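Local coordinates for protein intradiol ring-cleavage dioxygenase (PDB 4ILV) that probably cleaves catechol-type aromatic rings between their two hydroxyls with an iron(III) centre, as a secreted dioxygenase fused to a carbohydrate-binding module, at residues R170-P174 with G175-T179. Residues are numbered along the deposited sequence; the frame is centred on the assembly and turned at random.
Sequences RSAGP and GREGT
A two-residue beta hairpin with a type II' turn joins strands 168-172 and 175-183 at the edge of the mixed sheet of the dioxygenase domain, where A172 and G175 close the loop and R170 faces E177. A172 N donates to G175 O (2.8 Å) and G175 N returns a hydrogen bond to A172 O (2.9 Å). G173 and P174 form the corners; the positive phi of G173 favours glycine, and a CB there would collide with P174 CD. Further down the ladder, R170 N hydrogen-bonds to E177 O, and E177 N to R170 O, while R176 CA rests 3.4 Å from R170 O in a CA-H...O contact. R176, paired with S171 in the non-hydrogen-bonded pair between A172/G175 and R170/E177, has its backbone hydrogen-bonded to P64 and T66 of the next strand inward.

On the face shared by R170, A172 and E177, the arginine and glutamate run side by side in a salt bridge, with guanidinium and carboxylate nearly coplanar (21°). With CG between its backbone N and carbonyl carbon (chi1 66°) and the chain extended to NE, R170 brings its NE/NH2 edge to OE1 of E177. Were E177 an alanine, the guanidinium would probably lose this anionic mate and A172 CB its 3.7 Å contact with E177 CG. E177 OE1 takes a nearly straight bond from R170 NE (2.7 Å, 165°) and a weak one from R170 NH2 at 3.2 Å.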
loop_
_atom_site.group_PDB
_atom_site.type_symbol
_atom_site.label_atom_id
_atom_site.label_comp_id
_atom_site.label_asym_id
_atom_site.label_seq_id
_atom_site.Cartn_x
_atom_site.Cartn_y
_atom_site.Cartn_z
ATOM N N ARG A 170 -7.671 -11.247 5.451
ATOM C CA ARG A 170 -8.352 -12.521 5.622
ATOM C C ARG A 170 -8.247 -13.339 4.345
ATOM O O ARG A 170 -7.991 -12.801 3.269
ATOM C CB ARG A 170 -9.817 -12.311 6.003
ATOM C CG ARG A 170 -10.647 -11.664 4.913
ATOM C CD ARG A 170 -12.060 -11.351 5.420
ATOM N NE ARG A 170 -12.957 -11.023 4.313
ATOM C CZ ARG A 170 -14.259 -10.782 4.438
ATOM N NH1 ARG A 170 -14.851 -10.818 5.641
ATOM N NH2 ARG A 170 -14.969 -10.503 3.352
ATOM N N SER A 171 -8.449 -14.639 4.466
ATOM C CA SER A 171 -8.349 -15.523 3.315
ATOM C C SER A 171 -9.516 -15.305 2.368
ATOM O O SER A 171 -10.632 -15.002 2.797
ATOM C CB SER A 171 -8.306 -16.987 3.752
ATOM O OG SER A 171 -9.545 -17.378 4.311
ATOM N N ALA A 172 -9.233 -15.459 1.083
ATOM C CA ALA A 172 -10.223 -15.381 0.027
ATOM C C ALA A 172 -9.761 -16.390 -1.029
ATOM O O ALA A 172 -8.935 -16.072 -1.893
ATOM C CB ALA A 172 -10.275 -13.979 -0.553
ATOM N N GLY A 173 -10.274 -17.614 -0.920
ATOM C CA GLY A 173 -9.853 -18.716 -1.768
ATOM C C GLY A 173 -8.360 -18.962 -1.688
ATOM O O GLY A 173 -7.780 -18.981 -0.601
ATOM N N PRO A 174 -7.717 -19.122 -2.850
ATOM C CA PRO A 174 -6.276 -19.384 -2.876
ATOM C C PRO A 174 -5.498 -18.116 -2.519
ATOM O O PRO A 174 -4.294 -18.186 -2.350
ATOM C CB PRO A 174 -6.030 -19.786 -4.329
ATOM C CG PRO A 174 -7.045 -19.011 -5.095
ATOM C CD PRO A 174 -8.270 -18.929 -4.202
ATOM N N GLY A 175 -6.182 -16.975 -2.403
ATOM C CA GLY A 175 -5.512 -15.724 -2.105
ATOM C C GLY A 175 -6.007 -15.045 -0.839
ATOM O O GLY A 175 -6.616 -15.682 0.022
ATOM N N ARG A 176 -5.727 -13.748 -0.730
ATOM C CA ARG A 176 -6.054 -12.977 0.468
ATOM C C ARG A 176 -6.660 -11.615 0.147
ATOM O O ARG A 176 -6.444 -11.069 -0.931
ATOM C CB ARG A 176 -4.808 -12.775 1.328
ATOM C CG ARG A 176 -4.135 -14.057 1.800
ATOM C CD ARG A 176 -2.905 -13.702 2.589
ATOM N NE ARG A 176 -1.867 -14.712 2.445
ATOM C CZ ARG A 176 -0.658 -14.622 2.995
ATOM N NH1 ARG A 176 -0.331 -13.550 3.720
ATOM N NH2 ARG A 176 0.226 -15.595 2.802
ATOM N N GLU A 177 -7.381 -11.067 1.127
ATOM C CA GLU A 177 -8.069 -9.783 1.034
ATOM C C GLU A 177 -7.574 -8.858 2.127
ATOM O O GLU A 177 -7.771 -9.156 3.313
ATOM C CB GLU A 177 -9.554 -9.960 1.350
ATOM C CG GLU A 177 -10.423 -10.376 0.232
ATOM C CD GLU A 177 -11.882 -10.271 0.604
ATOM O OE1 GLU A 177 -12.282 -10.761 1.690
ATOM O OE2 GLU A 177 -12.627 -9.652 -0.174
ATOM N N GLY A 178 -6.988 -7.731 1.741
ATOM C CA GLY A 178 -6.531 -6.741 2.701
ATOM C C GLY A 178 -7.479 -5.556 2.827
ATOM O O GLY A 178 -8.071 -5.112 1.837
ATOM N N THR A 179 -7.597 -5.043 4.053
ATOM C CA THR A 179 -8.451 -3.907 4.392
ATOM C C THR A 179 -7.644 -2.875 5.180
ATOM O O THR A 179 -7.033 -3.198 6.211
ATOM C CB THR A 179 -9.631 -4.354 5.283
ATOM O OG1 THR A 179 -10.575 -5.101 4.507
ATOM C CG2 THR A 179 -10.323 -3.165 5.889
#